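Integrase (Bovine immunodeficiency virus, PDB 3KKS) probably inserts viral DNA into the host genome as a retroviral integrase, of which this is the catalytic core domain with an RNase H-like fold. Local coordinates at residues L4-W18 and E22-E36. Numbering follows the deposited sequence.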
ATOM      1  N   LEU A   4      -7.980  -6.704  -2.963  1.00 27.93           N
ATOM      2  CA  LEU A   4      -8.151  -5.363  -3.486  1.00 27.67           C
ATOM      3  C   LEU A   4      -7.172  -4.482  -2.710  1.00 26.65           C
ATOM      4  O   LEU A   4      -7.157  -4.483  -1.480  1.00 25.08           O
ATOM      5  CB  LEU A   4      -9.583  -4.867  -3.258  1.00 29.49           C
ATOM      6  CG  LEU A   4      -9.987  -3.502  -3.832  1.00 31.55           C
ATOM      7  CD1 LEU A   4     -11.455  -3.253  -3.534  1.00 32.03           C
ATOM      8  CD2 LEU A   4      -9.158  -2.388  -3.236  1.00 31.76           C
ATOM      9  N   TRP A   5      -6.351  -3.734  -3.434  1.00 25.26           N
ATOM     10  CA  TRP A   5      -5.398  -2.847  -2.793  1.00 24.37           C
ATOM     11  C   TRP A   5      -5.704  -1.415  -3.190  1.00 25.28           C
ATOM     12  O   TRP A   5      -6.006  -1.148  -4.347  1.00 24.34           O
ATOM     13  CB  TRP A   5      -3.970  -3.161  -3.238  1.00 23.57           C
ATOM     14  CG  TRP A   5      -3.468  -4.524  -2.892  1.00 21.24           C
ATOM     15  CD1 TRP A   5      -3.867  -5.707  -3.435  1.00 20.45           C
ATOM     16  CD2 TRP A   5      -2.418  -4.840  -1.965  1.00 21.15           C
ATOM     17  NE1 TRP A   5      -3.129  -6.742  -2.909  1.00 22.67           N
ATOM     18  CE2 TRP A   5      -2.229  -6.236  -2.004  1.00 19.01           C
ATOM     19  CE3 TRP A   5      -1.616  -4.071  -1.106  1.00 17.77           C
ATOM     20  CZ2 TRP A   5      -1.270  -6.891  -1.219  1.00 20.46           C
ATOM     21  CZ3 TRP A   5      -0.662  -4.713  -0.325  1.00 18.57           C
ATOM     22  CH2 TRP A   5      -0.495  -6.117  -0.388  1.00 18.89           C
ATOM     23  N   GLN A   6      -5.633  -0.497  -2.228  1.00 26.04           N
ATOM     24  CA  GLN A   6      -5.850   0.906  -2.526  1.00 26.84           C
ATOM     25  C   GLN A   6      -4.524   1.623  -2.344  1.00 27.83           C
ATOM     26  O   GLN A   6      -3.845   1.456  -1.325  1.00 27.72           O
ATOM     27  CB  GLN A   6      -6.895   1.536  -1.607  1.00 28.72           C
ATOM     28  CG  GLN A   6      -6.990   3.041  -1.817  1.00 30.74           C
ATOM     29  CD  GLN A   6      -8.270   3.641  -1.286  1.00 35.46           C
ATOM     30  OE1 GLN A   6      -8.361   4.860  -1.092  1.00 36.02           O
ATOM     31  NE2 GLN A   6      -9.279   2.793  -1.058  1.00 33.10           N
ATOM     32  N   MET A   7      -4.164   2.424  -3.334  1.00 26.26           N
ATOM     33  CA  MET A   7      -2.910   3.144  -3.308  1.00 27.51           C
ATOM     34  C   MET A   7      -3.089   4.645  -3.274  1.00 29.12           C
ATOM     35  O   MET A   7      -4.070   5.181  -3.782  1.00 28.06           O
ATOM     36  CB  MET A   7      -2.086   2.766  -4.533  1.00 27.46           C
ATOM     37  CG  MET A   7      -2.818   2.974  -5.841  1.00 26.67           C
ATOM     38  SD  MET A   7      -1.821   2.520  -7.283  1.00 28.93           S
ATOM     39  CE  MET A   7      -3.050   2.819  -8.604  1.00 26.12           C
ATOM     40  N   ASP A   8      -2.111   5.311  -2.673  1.00 31.05           N
ATOM     41  CA  ASP A   8      -2.097   6.759  -2.551  1.00 33.51           C
ATOM     42  C   ASP A   8      -0.654   7.190  -2.356  1.00 32.95           C
ATOM     43  O   ASP A   8       0.194   6.405  -1.930  1.00 31.12           O
ATOM     44  CB  ASP A   8      -2.910   7.218  -1.332  1.00 36.17           C
ATOM     45  CG  ASP A   8      -4.407   7.075  -1.534  1.00 40.09           C
ATOM     46  OD1 ASP A   8      -4.955   7.773  -2.423  1.00 44.47           O
ATOM     47  OD2 ASP A   8      -5.036   6.272  -0.804  1.00 38.82           O
ATOM     48  N   ASN A   9      -0.381   8.440  -2.694  1.00 32.94           N
ATOM     49  CA  ASN A   9       0.939   8.999  -2.513  1.00 34.04           C
ATOM     50  C   ASN A   9       0.819   9.880  -1.292  1.00 33.72           C
ATOM     51  O   ASN A   9      -0.197  10.546  -1.103  1.00 32.59           O
ATOM     52  CB  ASN A   9       1.345   9.840  -3.718  1.00 34.22           C
ATOM     53  CG  ASN A   9       1.654   8.996  -4.922  1.00 35.63           C
ATOM     54  OD1 ASN A   9       2.379   8.009  -4.825  1.00 34.45           O
ATOM     55  ND2 ASN A   9       1.115   9.378  -6.072  1.00 37.83           N
ATOM     56  N   THR A  10       1.836   9.863  -0.445  1.00 33.21           N
ATOM     57  CA  THR A  10       1.809  10.695   0.740  1.00 34.11           C
ATOM     58  C   THR A  10       3.157  11.356   0.881  1.00 34.46           C
ATOM     59  O   THR A  10       4.086  11.069   0.130  1.00 34.28           O
ATOM     60  CB  THR A  10       1.550   9.883   2.014  1.00 34.52           C
ATOM     61  OG1 THR A  10       2.641   8.982   2.233  1.00 34.62           O
ATOM     62  CG2 THR A  10       0.265   9.098   1.888  1.00 36.62           C
ATOM     63  N   HIS A  11       3.253  12.241   1.857  1.00 34.65           N
ATOM     64  CA  HIS A  11       4.488  12.941   2.119  1.00 36.54           C
ATOM     65  C   HIS A  11       4.860  12.813   3.571  1.00 37.11           C
ATOM     66  O   HIS A  11       4.024  12.857   4.465  1.00 37.37           O
ATOM     67  CB  HIS A  11       4.354  14.423   1.779  1.00 37.69           C
ATOM     68  CG  HIS A  11       4.008  14.679   0.354  1.00 37.29           C
ATOM     69  ND1 HIS A  11       4.936  15.083  -0.582  1.00 40.41           N
ATOM     70  CD2 HIS A  11       2.836  14.533  -0.316  1.00 38.39           C
ATOM     71  CE1 HIS A  11       4.356  15.169  -1.763  1.00 38.73           C
ATOM     72  NE2 HIS A  11       3.085  14.841  -1.631  1.00 39.00           N
ATOM     73  N   TRP A  12       6.152  12.653   3.772  1.00 36.56           N
ATOM     74  CA  TRP A  12       6.764  12.548   5.076  1.00 36.95           C
ATOM     75  C   TRP A  12       7.964  13.461   4.881  1.00 37.47           C
ATOM     76  O   TRP A  12       8.946  13.060   4.274  1.00 37.04           O
ATOM     77  CB  TRP A  12       7.206  11.123   5.310  1.00 34.67           C
ATOM     78  CG  TRP A  12       7.912  11.006   6.580  1.00 32.84           C
ATOM     79  CD1 TRP A  12       9.229  10.769   6.767  1.00 31.87           C
ATOM     80  CD2 TRP A  12       7.316  11.093   7.862  1.00 32.06           C
ATOM     81  NE1 TRP A  12       9.500  10.688   8.108  1.00 31.41           N
ATOM     82  CE2 TRP A  12       8.340  10.882   8.805  1.00 31.61           C
ATOM     83  CE3 TRP A  12       6.008  11.322   8.311  1.00 31.51           C
ATOM     84  CZ2 TRP A  12       8.100  10.898  10.181  1.00 33.21           C
ATOM     85  CZ3 TRP A  12       5.760  11.337   9.695  1.00 31.57           C
ATOM     86  CH2 TRP A  12       6.807  11.120  10.609  1.00 31.59           C
ATOM     87  N   ASN A  13       7.850  14.700   5.353  1.00 38.98           N
ATOM     88  CA  ASN A  13       8.881  15.713   5.154  1.00 38.92           C
ATOM     89  C   ASN A  13       9.028  15.898   3.662  1.00 38.55           C
ATOM     90  O   ASN A  13       8.033  15.919   2.955  1.00 39.57           O
ATOM     91  CB  ASN A  13      10.187  15.288   5.789  1.00 41.12           C
ATOM     92  CG  ASN A  13      10.005  14.959   7.224  1.00 43.99           C
ATOM     93  OD1 ASN A  13       9.205  15.600   7.908  1.00 44.89           O
ATOM     94  ND2 ASN A  13      10.722  13.953   7.705  1.00 43.63           N
ATOM     95  N   LYS A  14      10.250  15.987   3.160  1.00 38.31           N
ATOM     96  CA  LYS A  14      10.429  16.175   1.721  1.00 39.20           C
ATOM     97  C   LYS A  14      10.295  14.910   0.901  1.00 39.06           C
ATOM     98  O   LYS A  14      10.168  14.957  -0.318  1.00 39.57           O
ATOM     99  CB  LYS A  14      11.779  16.819   1.430  1.00 38.90           C
ATOM    100  N   THR A  15      10.310  13.768   1.564  1.00 38.01           N
ATOM    101  CA  THR A  15      10.215  12.521   0.831  1.00 36.41           C
ATOM    102  C   THR A  15       8.783  12.149   0.469  1.00 33.74           C
ATOM    103  O   THR A  15       7.871  12.277   1.283  1.00 35.24           O
ATOM    104  CB  THR A  15      10.840  11.379   1.623  1.00 36.97           C
ATOM    105  OG1 THR A  15      10.038  11.125   2.771  1.00 40.28           O
ATOM    106  CG2 THR A  15      12.247  11.742   2.077  1.00 37.42           C
ATOM    107  N   ILE A  16       8.593  11.714  -0.773  1.00 31.58           N
ATOM    108  CA  ILE A  16       7.281  11.293  -1.255  1.00 30.70           C
ATOM    109  C   ILE A  16       7.208   9.784  -1.037  1.00 29.87           C
ATOM    110  O   ILE A  16       8.180   9.073  -1.288  1.00 30.23           O
ATOM    111  CB  ILE A  16       7.101  11.533  -2.774  1.00 31.07           C
ATOM    112  CG1 ILE A  16       7.478  12.969  -3.151  1.00 30.26           C
ATOM    113  CG2 ILE A  16       5.652  11.249  -3.165  1.00 31.91           C
ATOM    114  CD1 ILE A  16       7.390  13.239  -4.653  1.00 29.45           C
ATOM    115  N   ILE A  17       6.065   9.284  -0.588  1.00 26.87           N
ATOM    116  CA  ILE A  17       5.947   7.849  -0.355  1.00 25.83           C
ATOM    117  C   ILE A  17       4.667   7.251  -0.929  1.00 24.43           C
ATOM    118  O   ILE A  17       3.564   7.639  -0.541  1.00 23.53           O
ATOM    119  CB  ILE A  17       6.008   7.531   1.159  1.00 25.58           C
ATOM    120  CG1 ILE A  17       7.389   7.893   1.709  1.00 24.87           C
ATOM    121  CG2 ILE A  17       5.720   6.049   1.402  1.00 26.80           C
ATOM    122  CD1 ILE A  17       7.472   7.867   3.228  1.00 24.60           C
ATOM    123  N   TRP A  18       4.832   6.326  -1.869  1.00 21.93           N
ATOM    124  CA  TRP A  18       3.708   5.627  -2.477  1.00 21.53           C
ATOM    125  C   TRP A  18       3.276   4.588  -1.446  1.00 21.13           C
ATOM    126  O   TRP A  18       4.116   3.871  -0.904  1.00 21.86           O
ATOM    127  CB  TRP A  18       4.156   4.918  -3.747  1.00 20.76           C
ATOM    128  CG  TRP A  18       3.060   4.195  -4.456  1.00 21.92           C
ATOM    129  CD1 TRP A  18       2.099   4.745  -5.264  1.00 20.41           C
ATOM    130  CD2 TRP A  18       2.827   2.782  -4.463  1.00 22.21           C
ATOM    131  NE1 TRP A  18       1.294   3.760  -5.777  1.00 24.20           N
ATOM    132  CE2 TRP A  18       1.719   2.541  -5.304  1.00 23.43           C
ATOM    133  CE3 TRP A  18       3.457   1.690  -3.842  1.00 23.46           C
ATOM    134  CZ2 TRP A  18       1.220   1.257  -5.549  1.00 25.34           C
ATOM    135  CZ3 TRP A  18       2.959   0.401  -4.086  1.00 25.52           C
ATOM    136  CH2 TRP A  18       1.855   0.201  -4.935  1.00 23.35           C
ATOM    137  N   GLU A  22      -3.758  -3.446   1.540  1.00 22.90           N
ATOM    138  CA  GLU A  22      -4.628  -4.537   1.125  1.00 25.00           C
ATOM    139  C   GLU A  22      -5.815  -4.464   2.082  1.00 25.18           C
ATOM    140  O   GLU A  22      -5.659  -4.636   3.284  1.00 25.80           O
ATOM    141  CB  GLU A  22      -3.895  -5.874   1.235  1.00 25.87           C
ATOM    142  CG  GLU A  22      -4.535  -6.997   0.425  1.00 28.54           C
ATOM    143  CD  GLU A  22      -5.520  -7.819   1.233  1.00 27.94           C
ATOM    144  OE1 GLU A  22      -6.679  -7.950   0.804  1.00 28.15           O
ATOM    145  OE2 GLU A  22      -5.127  -8.338   2.295  1.00 29.65           O
ATOM    146  N   THR A  23      -6.996  -4.200   1.530  1.00 26.71           N
ATOM    147  CA  THR A  23      -8.223  -4.019   2.310  1.00 27.64           C
ATOM    148  C   THR A  23      -8.640  -5.118   3.271  1.00 27.46           C
ATOM    149  O   THR A  23      -9.049  -4.835   4.396  1.00 28.40           O
ATOM    150  CB  THR A  23      -9.425  -3.721   1.389  1.00 26.28           C
ATOM    151  OG1 THR A  23      -9.636  -4.822   0.499  1.00 30.56           O
ATOM    152  CG2 THR A  23      -9.168  -2.484   0.575  1.00 26.81           C
ATOM    153  N   ASN A  24      -8.551  -6.370   2.850  1.00 28.62           N
ATOM    154  CA  ASN A  24      -8.956  -7.456   3.732  1.00 27.94           C
ATOM    155  C   ASN A  24      -8.027  -7.654   4.925  1.00 27.21           C
ATOM    156  O   ASN A  24      -8.475  -7.684   6.068  1.00 27.77           O
ATOM    157  CB  ASN A  24      -9.066  -8.767   2.960  1.00 27.23           C
ATOM    158  CG  ASN A  24      -9.508  -9.927   3.843  1.00 30.46           C
ATOM    159  OD1 ASN A  24     -10.589  -9.899   4.435  1.00 31.33           O
ATOM    160  ND2 ASN A  24      -8.674 -10.953   3.934  1.00 30.08           N
ATOM    161  N   SER A  25      -6.734  -7.783   4.670  1.00 25.63           N
ATOM    162  CA  SER A  25      -5.786  -8.010   5.754  1.00 24.27           C
ATOM    163  C   SER A  25      -5.278  -6.736   6.425  1.00 22.95           C
ATOM    164  O   SER A  25      -4.813  -6.779   7.558  1.00 23.73           O
ATOM    165  CB  SER A  25      -4.586  -8.806   5.235  1.00 23.30           C
ATOM    166  OG  SER A  25      -3.849  -8.024   4.309  1.00 23.82           O
ATOM    167  N   GLY A  26      -5.370  -5.603   5.739  1.00 22.16           N
ATOM    168  CA  GLY A  26      -4.857  -4.377   6.321  1.00 21.15           C
ATOM    169  C   GLY A  26      -3.346  -4.310   6.143  1.00 21.36           C
ATOM    170  O   GLY A  26      -2.697  -3.386   6.623  1.00 21.87           O
ATOM    171  N   LEU A  27      -2.782  -5.297   5.453  1.00 22.93           N
ATOM    172  CA  LEU A  27      -1.342  -5.348   5.215  1.00 23.05           C
ATOM    173  C   LEU A  27      -0.937  -4.090   4.466  1.00 23.03           C
ATOM    174  O   LEU A  27      -1.603  -3.688   3.512  1.00 25.45           O
ATOM    175  CB  LEU A  27      -0.977  -6.586   4.383  1.00 25.20           C
ATOM    176  CG  LEU A  27       0.467  -7.113   4.437  1.00 25.13           C
ATOM    177  CD1 LEU A  27       0.614  -8.294   3.502  1.00 27.86           C
ATOM    178  CD2 LEU A  27       1.433  -6.045   4.024  1.00 28.27           C
ATOM    179  N   VAL A  28       0.160  -3.472   4.883  1.00 22.46           N
ATOM    180  CA  VAL A  28       0.614  -2.255   4.229  1.00 22.23           C
ATOM    181  C   VAL A  28       1.899  -2.447   3.448  1.00 23.56           C
ATOM    182  O   VAL A  28       2.810  -3.149   3.893  1.00 24.78           O
ATOM    183  CB  VAL A  28       0.868  -1.123   5.251  1.00 21.76           C
ATOM    184  CG1 VAL A  28       1.236   0.176   4.512  1.00 20.94           C
ATOM    185  CG2 VAL A  28      -0.365  -0.913   6.115  1.00 19.69           C
ATOM    186  N   GLU A  29       1.948  -1.822   2.276  1.00 24.16           N
ATOM    187  CA  GLU A  29       3.121  -1.837   1.411  1.00 23.55           C
ATOM    188  C   GLU A  29       3.383  -0.388   1.046  1.00 23.61           C
ATOM    189  O   GLU A  29       2.448   0.357   0.749  1.00 24.03           O
ATOM    190  CB  GLU A  29       2.865  -2.634   0.145  1.00 27.66           C
ATOM    191  CG  GLU A  29       3.606  -3.944   0.112  1.00 32.61           C
ATOM    192  CD  GLU A  29       5.054  -3.810   0.561  1.00 37.31           C
ATOM    193  OE1 GLU A  29       5.771  -2.911   0.057  1.00 36.96           O
ATOM    194  OE2 GLU A  29       5.470  -4.616   1.421  1.00 39.55           O
ATOM    195  N   ALA A  30       4.642   0.023   1.080  1.00 21.42           N
ATOM    196  CA  ALA A  30       4.976   1.406   0.764  1.00 23.26           C
ATOM    197  C   ALA A  30       6.349   1.461   0.139  1.00 23.79           C
ATOM    198  O   ALA A  30       7.142   0.533   0.295  1.00 23.43           O
ATOM    199  CB  ALA A  30       4.935   2.270   2.035  1.00 19.36           C
ATOM    200  N   GLN A  31       6.634   2.556  -0.552  1.00 24.64           N
ATOM    201  CA  GLN A  31       7.916   2.700  -1.228  1.00 26.95           C
ATOM    202  C   GLN A  31       8.206   4.181  -1.413  1.00 25.44           C
ATOM    203  O   GLN A  31       7.314   4.937  -1.783  1.00 25.30           O
ATOM    204  CB  GLN A  31       7.830   2.041  -2.608  1.00 29.41           C
ATOM    205  CG  GLN A  31       9.037   1.242  -3.023  1.00 39.77           C
ATOM    206  CD  GLN A  31       8.977  -0.197  -2.544  1.00 43.24           C
ATOM    207  OE1 GLN A  31       8.953  -0.469  -1.344  1.00 46.28           O
ATOM    208  NE2 GLN A  31       8.952  -1.129  -3.486  1.00 45.44           N
ATOM    209  N   VAL A  32       9.437   4.602  -1.146  1.00 25.40           N
ATOM    210  CA  VAL A  32       9.801   6.002  -1.354  1.00 26.55           C
ATOM    211  C   VAL A  32       9.985   6.198  -2.860  1.00 27.18           C
ATOM    212  O   VAL A  32      10.553   5.335  -3.525  1.00 28.35           O
ATOM    213  CB  VAL A  32      11.145   6.360  -0.687  1.00 25.58           C
ATOM    214  CG1 VAL A  32      11.542   7.786  -1.071  1.00 26.95           C
ATOM    215  CG2 VAL A  32      11.046   6.225   0.814  1.00 23.59           C
ATOM    216  N   ILE A  33       9.514   7.314  -3.404  1.00 27.92           N
ATOM    217  CA  ILE A  33       9.690   7.565  -4.837  1.00 29.60           C
ATOM    218  C   ILE A  33      10.316   8.949  -5.102  1.00 32.12           C
ATOM    219  O   ILE A  33      10.089   9.898  -4.348  1.00 29.42           O
ATOM    220  CB  ILE A  33       8.354   7.432  -5.601  1.00 28.88           C
ATOM    221  CG1 ILE A  33       7.304   8.354  -4.996  1.00 25.27           C
ATOM    222  CG2 ILE A  33       7.869   5.977  -5.555  1.00 28.79           C
ATOM    223  CD1 ILE A  33       5.999   8.306  -5.716  1.00 28.08           C
ATOM    224  N   PRO A  34      11.120   9.066  -6.176  1.00 33.60           N
ATOM    225  CA  PRO A  34      11.810  10.295  -6.586  1.00 36.22           C
ATOM    226  C   PRO A  34      10.897  11.482  -6.849  1.00 37.95           C
ATOM    227  O   PRO A  34      11.224  12.619  -6.507  1.00 38.81           O
ATOM    228  CB  PRO A  34      12.553   9.867  -7.850  1.00 37.46           C
ATOM    229  CG  PRO A  34      12.803   8.425  -7.632  1.00 35.84           C
ATOM    230  CD  PRO A  34      11.474   7.963  -7.085  1.00 35.48           C
ATOM    231  N   GLU A  35       9.754  11.212  -7.465  1.00 39.43           N
ATOM    232  CA  GLU A  35       8.790  12.252  -7.789  1.00 40.24           C
ATOM    233  C   GLU A  35       7.452  11.609  -8.130  1.00 40.35           C
ATOM    234  O   GLU A  35       7.403  10.439  -8.522  1.00 41.86           O
ATOM    235  CB  GLU A  35       9.303  13.075  -8.973  1.00 40.65           C
ATOM    236  CG  GLU A  35       9.810  12.233 -10.137  1.00 42.25           C
ATOM    237  CD  GLU A  35      10.284  13.073 -11.317  1.00 44.14           C
ATOM    238  OE1 GLU A  35      10.797  12.487 -12.295  1.00 45.25           O
ATOM    239  OE2 GLU A  35      10.142  14.314 -11.273  1.00 45.81           O
ATOM    240  N   GLU A  36       6.369  12.365  -7.967  1.00 39.82           N
ATOM    241  CA  GLU A  36       5.027  11.862  -8.252  1.00 40.24           C
ATOM    242  C   GLU A  36       4.711  11.824  -9.739  1.00 39.68           C
ATOM    243  O   GLU A  36       4.090  12.743 -10.274  1.00 41.34           O
ATOM    244  CB  GLU A  36       3.974  12.716  -7.551  1.00 41.37           C
ATOM    245  CG  GLU A  36       3.711  12.337  -6.109  1.00 44.03           C
ATOM    246  CD  GLU A  36       2.633  13.194  -5.484  1.00 45.26           C
ATOM    247  OE1 GLU A  36       2.920  14.371  -5.163  1.00 46.09           O
ATOM    248  OE2 GLU A  36       1.499  12.691  -5.325  1.00 45.04           O
TER
HETATM  249  O   HOH W   1      10.968  11.399  -2.413  1.00 37.92           O
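Trp5 lays one face of its indole under the aliphatic part of Glu22: Glu22 CB sits 3.5 Å from the centroid of the six-membered ring, only 3° off its normal, a CH-pi contact, while Glu22 CG covers CE2. The ring's NE1 donates a hydrogen bond to Thr53 O, and Tyr52, just after helix 38-51, meets the indole with its ring inclined. At the far end Glu36 OE1 lies 3.6 Å from His11 NE2, near the plane of the imidazole at its edge. Met7 SD and Asn9 OD1 lie at the edge of the Trp18 ring, in its plane; Asn9 CB is 3.3 Å from Glu36 OE2, amide and carboxylate nearly perpendicular.

Glutamate suits position 22 because its methylenes pave the indole while the chain of Glu22 bends at chi2 (-93°) and turns its carboxylate back. Glu22 OE2 accepts from Ser25 N at 2.9 Å; Glu22 OE1 accepts from Asn24 N. Thr23 grips Leu4 O twice, through N at 3.0 Å and OG1 at 3.2 Å, its methyl resting on Leu4 CD2. In the hairpin, Trp18 and Gln31 form an antiparallel hydrogen-bonded pair, Trp18 N reaching Gln31 O at 2.8 Å and Gln31 N returning a bond to Trp18 O. Ile17 and Val32, beta-branched and so at home in a strand, form the neighbouring non-hydrogen-bonded pair, Ile17 CG1 touching Val32 CG2. Ile33 CG1 packs against Ile16 CG2 at 3.8 Å, and a water bridges Ile16 N and Ile33 O.

Apolar contacts and backbone bonds thus join antiparallel strands of the RNase H-like sheet, whereas Asn9 OD1 is buried without a polar partner, and Glu36 might mildly favour a protonated His11, though both are exposed.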